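Local atomic coordinates of protein yahD a copper inducible hydrolase (Lactococcus lactis subsp. lactis, PDB entry 3OG9), a protein that probably acts as a hydrolase of the alpha/beta-hydrolase superfamily, is induced by copper, and binds D-malate in its pocket. Residues Leu20-Thr25 with Asn114-Met119; Glu37-Ser42 with Ile131-Met136. One frame throughout, in Å; residues are numbered along the deposited sequence. Where two conformers were deposited one is given.

Each contact packs a helix on a strand of the same mixed sheet, and their centres are 11 Å apart. Contact 1 sets strand 19-22 against helix 111-121, and contact 2 sets helix 33-39 against strand 129-133. Along the chain the segments alternate: strand 19-22 is followed by helix 33-39, and helix 111-121 by strand 129-133. The two contacts also touch directly. Asn114 OD1 lies 2.7 Å from Met136 N, a probable hydrogen bond, and Leu117 packs on Ala132. Thr25, Asn114 and Met136 all belong to the D-malate pocket, so the ends of both contacts meet at the ligand site of this alpha/beta-hydrolase fold.

Contact 1. Residues Leu20-Thr25 with Asn114-Met119; sequences LLLHST and NVALNM. With MLT (D-malate), chain C.
Leu22 and Ala116 meet methyl to methyl. In one of its two modelled conformers, Leu22 puts CD1 3.7 Å from Ala116 CB. Leu22 lies on strand 19-22 and points toward the helix. Its chi1 of -58° swings CG to the N side, and from there the CD1 branch extends to the helix. Leu22 CD1 also lies 4.5 Å from Met119 CE, a looser contact. All three residues are buried, and the apolar patch between them is small.

Past the strand the two segments diverge, and D-malate bridges them. Thr25 OG1 donates a hydrogen bond to O5 of the malate at 2.7 Å. Asn114 ND2 donates to O2, on the other carboxylate, at 2.8 Å and nearly straight (165°). Each segment thus grips one end of the ligand. Arg59 and Asn111 add further hydrogen bonds to it. The other end of the Asn114 amide is already engaged, consistent with ND2 being turned to the malate. Between strand and pocket, His23 ND1 donates to Ser24 O at 2.8 Å. The oxygen lies near the imidazole plane, while the donor sits above the carbonyl plane.

Helix 111-121 starts directly after Ser110, probably the nucleophile elbow of an alpha/beta-hydrolase, so this strand-helix packing lies close to the malate site. Strand 19-22 runs between strands 45-48 and 105-109, with Leu22 bonded through its backbone to Ile107 and Tyr109. Helix 76-97 packs nearby, its Leu86 touching both Val115 and Met119.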
loop_
_atom_site.group_PDB
_atom_site.type_symbol
_atom_site.label_atom_id
_atom_site.label_comp_id
_atom_site.label_asym_id
_atom_site.label_seq_id
_atom_site.Cartn_x
_atom_site.Cartn_y
_atom_site.Cartn_z
ATOM N N LEU A 20 7.965 3.240 -2.216
ATOM C CA LEU A 20 7.843 2.737 -0.822
ATOM C C LEU A 20 7.138 1.378 -0.867
ATOM O O LEU A 20 6.001 1.301 -1.307
ATOM C CB LEU A 20 6.996 3.696 0.046
ATOM C CG LEU A 20 6.744 3.217 1.493
ATOM C CD1 LEU A 20 8.062 3.241 2.275
ATOM C CD2 LEU A 20 5.639 4.028 2.254
ATOM N N LEU A 21 7.797 0.311 -0.422
ATOM C CA LEU A 21 7.196 -1.018 -0.492
ATOM C C LEU A 21 6.653 -1.441 0.854
ATOM O O LEU A 21 7.326 -1.280 1.880
ATOM C CB LEU A 21 8.236 -2.072 -0.957
ATOM C CG LEU A 21 9.091 -1.705 -2.154
ATOM C CD1 LEU A 21 9.935 -2.922 -2.529
ATOM C CD2 LEU A 21 8.265 -1.139 -3.368
ATOM N N LEU A 22 5.450 -2.009 0.830
ATOM C CA LEU A 22 4.790 -2.451 2.040
ATOM C C LEU A 22 4.306 -3.864 1.810
ATOM O O LEU A 22 3.582 -4.131 0.856
ATOM C CB LEU A 22 3.652 -1.492 2.407
ATOM C CG LEU A 22 4.092 -0.032 2.605
ATOM C CD1 LEU A 22 2.905 0.878 2.656
ATOM C CD2 LEU A 22 4.930 0.093 3.897
ATOM N N HIS A 23 4.752 -4.760 2.683
ATOM C CA HIS A 23 4.524 -6.225 2.555
ATOM C C HIS A 23 3.147 -6.710 3.028
ATOM O O HIS A 23 2.415 -5.968 3.693
ATOM C CB HIS A 23 5.643 -6.991 3.315
ATOM C CG HIS A 23 5.681 -6.718 4.796
ATOM N ND1 HIS A 23 4.755 -7.241 5.676
ATOM C CD2 HIS A 23 6.517 -5.960 5.544
ATOM C CE1 HIS A 23 5.026 -6.825 6.901
ATOM N NE2 HIS A 23 6.096 -6.056 6.849
ATOM N N SER A 24 2.790 -7.949 2.668
ATOM C CA SER A 24 1.547 -8.555 3.137
ATOM C C SER A 24 1.749 -9.137 4.525
ATOM O O SER A 24 2.851 -9.149 5.047
ATOM C CB SER A 24 1.129 -9.707 2.196
ATOM O OG SER A 24 2.159 -10.697 2.215
ATOM N N THR A 25 0.677 -9.682 5.104
ATOM C CA THR A 25 0.787 -10.371 6.383
ATOM C C THR A 25 1.750 -11.517 6.236
ATOM O O THR A 25 1.639 -12.328 5.308
ATOM C CB THR A 25 -0.587 -10.902 6.841
ATOM O OG1 THR A 25 -1.481 -9.801 7.031
ATOM C CG2 THR A 25 -0.476 -11.659 8.171
ATOM N N ASN A 114 -3.226 -1.952 2.209
ATOM C CA ASN A 114 -4.304 -1.411 3.040
ATOM C C ASN A 114 -3.861 -0.228 3.859
ATOM O O ASN A 114 -4.596 0.774 3.983
ATOM C CB ASN A 114 -4.847 -2.540 3.957
ATOM C CG ASN A 114 -5.529 -3.618 3.161
ATOM O OD1 ASN A 114 -5.878 -3.373 2.013
ATOM N ND2 ASN A 114 -5.746 -4.809 3.756
ATOM N N VAL A 115 -2.647 -0.340 4.387
ATOM C CA VAL A 115 -2.042 0.677 5.227
ATOM C C VAL A 115 -1.679 1.912 4.406
ATOM O O VAL A 115 -1.931 3.055 4.841
ATOM C CB VAL A 115 -0.862 0.042 6.014
ATOM C CG1 VAL A 115 0.209 1.051 6.434
ATOM C CG2 VAL A 115 -1.430 -0.693 7.225
ATOM N N ALA A 116 -1.118 1.679 3.216
ATOM C CA ALA A 116 -0.783 2.773 2.252
ATOM C C ALA A 116 -2.042 3.563 1.849
ATOM O O ALA A 116 -2.065 4.818 1.828
ATOM C CB ALA A 116 -0.100 2.203 1.010
ATOM N N LEU A 117 -3.077 2.804 1.522
ATOM C CA LEU A 117 -4.354 3.362 1.103
ATOM C C LEU A 117 -5.024 4.142 2.222
ATOM O O LEU A 117 -5.580 5.222 2.010
ATOM C CB LEU A 117 -5.260 2.243 0.640
ATOM C CG LEU A 117 -4.926 1.676 -0.723
ATOM C CD1 LEU A 117 -5.740 0.380 -0.893
ATOM C CD2 LEU A 117 -5.223 2.696 -1.834
ATOM N N ASN A 118 -4.931 3.611 3.433
ATOM C CA ASN A 118 -5.469 4.326 4.584
ATOM C C ASN A 118 -4.714 5.633 4.906
ATOM O O ASN A 118 -5.345 6.666 5.135
ATOM C CB ASN A 118 -5.529 3.388 5.795
ATOM C CG ASN A 118 -6.243 4.022 6.986
ATOM O OD1 ASN A 118 -5.608 4.629 7.842
ATOM N ND2 ASN A 118 -7.567 3.883 7.032
ATOM N N MET A 119 -3.377 5.589 4.903
ATOM C CA MET A 119 -2.547 6.789 5.090
ATOM C C MET A 119 -2.855 7.887 4.064
ATOM O O MET A 119 -2.903 9.071 4.409
ATOM C CB MET A 119 -1.073 6.424 5.006
ATOM C CG MET A 119 -0.600 5.721 6.291
ATOM S SD MET A 119 1.158 5.329 6.320
ATOM C CE MET A 119 1.374 4.486 4.770
HETATM C C1 MLT C . -5.339 -6.685 6.756
HETATM O O1 MLT C . -5.064 -6.997 7.946
HETATM O O2 MLT C . -4.823 -5.669 6.229
HETATM C C2 MLT C . -6.316 -7.519 5.958
HETATM O O3 MLT C . -6.868 -8.569 6.732
HETATM C C3 MLT C . -5.678 -8.067 4.680
HETATM C C4 MLT C . -4.590 -9.081 4.938
HETATM O O4 MLT C . -4.496 -10.034 4.133
HETATM O O5 MLT C . -3.768 -9.016 5.890
#

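Contact 2. Residues Glu37-Ser42 with Ile131-Met136; sequences EMIAPS and IAFHGM
The last turn of helix 33-39 faces strand 129-133 at a distance, with the CA atoms of Ile39 and Ile131 9.7 Å apart, and the chain drops out of helical conformation at Ala40. Side chains span this gap, and all three that touch are buried. Ile39 supplies the whole helix side of the contact and uses both of its branches. Ile39 CG2 meets Ile131 CD1 at 3.8 Å. The two isoleucine side chains lie alongside each other and run in opposite senses. The longer branch of Ile39 goes to Phe133 instead. CG1 stands anti to the carbonyl carbon (chi1 -65°) and the chain continues extended (chi2 171°), which carries CD1 to the ring. There Ile39 CD1 lies 3.7 Å from Phe133 CZ, and CE2 is almost as near. The methyl sits at the ring edge, in the ring plane, so it abuts the rim and does not cover a face. Ile131 and Phe133 are two apart on the strand and point to the same side of the sheet, toward Ile39.

Helix 195-208 borders the same apolar layer: Val198 touches Ile39 and Trp204 touches Ile131. Strand 105-109 adds Ile107, which touches both Ile39 and Phe133. Beyond the strand, Met136 reaches the D-malate pocket. Helices packed on a largely parallel sheet, with the ligand pocket at the C-terminal ends of the parallel strands, are characteristic of the alpha/beta-hydrolase fold.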
loop_
_atom_site.group_PDB
_atom_site.type_symbol
_atom_site.label_atom_id
_atom_site.label_comp_id
_atom_site.label_asym_id
_atom_site.label_seq_id
_atom_site.Cartn_x
_atom_site.Cartn_y
_atom_site.Cartn_z
ATOM N N GLU A 37 11.208 -3.925 -8.651
ATOM C CA GLU A 37 12.195 -3.842 -9.712
ATOM C C GLU A 37 11.613 -4.139 -11.113
ATOM O O GLU A 37 12.071 -3.553 -12.087
ATOM C CB GLU A 37 13.410 -4.720 -9.398
ATOM C CG GLU A 37 14.324 -4.087 -8.345
ATOM C CD GLU A 37 15.310 -5.060 -7.686
ATOM O OE1 GLU A 37 16.228 -4.558 -6.985
ATOM O OE2 GLU A 37 15.196 -6.309 -7.838
ATOM N N MET A 38 10.607 -5.007 -11.196
ATOM C CA MET A 38 9.900 -5.259 -12.470
ATOM C C MET A 38 8.905 -4.147 -12.831
ATOM O O MET A 38 8.771 -3.776 -14.004
ATOM C CB MET A 38 9.181 -6.623 -12.458
ATOM C CG MET A 38 10.116 -7.821 -12.502
ATOM S SD MET A 38 9.341 -9.405 -12.952
ATOM C CE MET A 38 8.945 -9.080 -14.672
ATOM N N ILE A 39 8.221 -3.611 -11.825
ATOM C CA ILE A 39 7.230 -2.574 -12.035
ATOM C C ILE A 39 7.848 -1.224 -12.429
ATOM O O ILE A 39 7.353 -0.538 -13.337
ATOM C CB ILE A 39 6.367 -2.410 -10.780
ATOM C CG1 ILE A 39 5.542 -3.684 -10.533
ATOM C CG2 ILE A 39 5.433 -1.160 -10.874
ATOM C CD1 ILE A 39 4.832 -3.681 -9.175
ATOM N N ALA A 40 8.910 -0.843 -11.729
ATOM C CA ALA A 40 9.528 0.468 -11.906
ATOM C C ALA A 40 11.037 0.309 -11.984
ATOM O O ALA A 40 11.730 0.639 -11.020
ATOM C CB ALA A 40 9.148 1.375 -10.736
ATOM N N PRO A 41 11.555 -0.232 -13.111
ATOM C CA PRO A 41 12.997 -0.475 -13.208
ATOM C C PRO A 41 13.816 0.791 -12.945
ATOM O O PRO A 41 13.445 1.863 -13.434
ATOM C CB PRO A 41 13.185 -0.928 -14.676
ATOM C CG PRO A 41 11.893 -1.576 -15.021
ATOM C CD PRO A 41 10.854 -0.678 -14.340
ATOM N N SER A 42 14.898 0.652 -12.168
ATOM C CA SER A 42 15.859 1.736 -11.897
ATOM C C SER A 42 15.425 2.721 -10.786
ATOM O O SER A 42 16.212 3.578 -10.386
ATOM C CB SER A 42 16.205 2.544 -13.173
ATOM O OG SER A 42 16.551 1.752 -14.308
ATOM N N ILE A 131 0.088 1.917 -5.989
ATOM C CA ILE A 131 -0.213 0.656 -6.633
ATOM C C ILE A 131 -0.554 -0.268 -5.476
ATOM O O ILE A 131 0.325 -0.599 -4.653
ATOM C CB ILE A 131 1.023 0.144 -7.423
ATOM C CG1 ILE A 131 1.283 1.098 -8.600
ATOM C CG2 ILE A 131 0.805 -1.317 -7.961
ATOM C CD1 ILE A 131 2.543 0.863 -9.401
ATOM N N ALA A 132 -1.829 -0.665 -5.391
ATOM C CA ALA A 132 -2.303 -1.504 -4.260
ATOM C C ALA A 132 -2.764 -2.847 -4.787
ATOM O O ALA A 132 -3.790 -2.909 -5.446
ATOM C CB ALA A 132 -3.473 -0.832 -3.549
ATOM N N PHE A 133 -2.020 -3.913 -4.512
ATOM C CA PHE A 133 -2.455 -5.260 -4.901
ATOM C C PHE A 133 -3.297 -5.900 -3.827
ATOM O O PHE A 133 -2.842 -6.069 -2.687
ATOM C CB PHE A 133 -1.268 -6.157 -5.226
ATOM C CG PHE A 133 -0.380 -5.632 -6.343
ATOM C CD1 PHE A 133 -0.829 -5.601 -7.663
ATOM C CD2 PHE A 133 0.927 -5.201 -6.075
ATOM C CE1 PHE A 133 0.015 -5.116 -8.710
ATOM C CE2 PHE A 133 1.772 -4.718 -7.117
ATOM C CZ PHE A 133 1.318 -4.679 -8.417
ATOM N N HIS A 134 -4.532 -6.235 -4.192
ATOM C CA HIS A 134 -5.490 -6.881 -3.291
ATOM C C HIS A 134 -5.718 -6.124 -1.984
ATOM O O HIS A 134 -5.723 -6.710 -0.880
ATOM C CB HIS A 134 -5.102 -8.357 -3.081
ATOM C CG HIS A 134 -5.031 -9.084 -4.377
ATOM N ND1 HIS A 134 -6.158 -9.353 -5.119
ATOM C CD2 HIS A 134 -3.976 -9.472 -5.130
ATOM C CE1 HIS A 134 -5.801 -9.900 -6.269
ATOM N NE2 HIS A 134 -4.484 -9.991 -6.295
ATOM N N GLY A 135 -5.947 -4.820 -2.145
ATOM C CA GLY A 135 -6.263 -3.939 -1.043
ATOM C C GLY A 135 -7.762 -3.901 -0.732
ATOM O O GLY A 135 -8.622 -4.430 -1.487
ATOM N N MET A 136 -8.084 -3.229 0.379
ATOM C CA MET A 136 -9.444 -3.129 0.849
ATOM C C MET A 136 -9.608 -1.911 1.719
ATOM O O MET A 136 -8.623 -1.304 2.130
ATOM C CB MET A 136 -9.795 -4.378 1.662
ATOM C CG MET A 136 -9.055 -4.491 3.024
ATOM S SD MET A 136 -9.181 -6.169 3.670
ATOM C CE MET A 136 -10.926 -6.359 3.674
#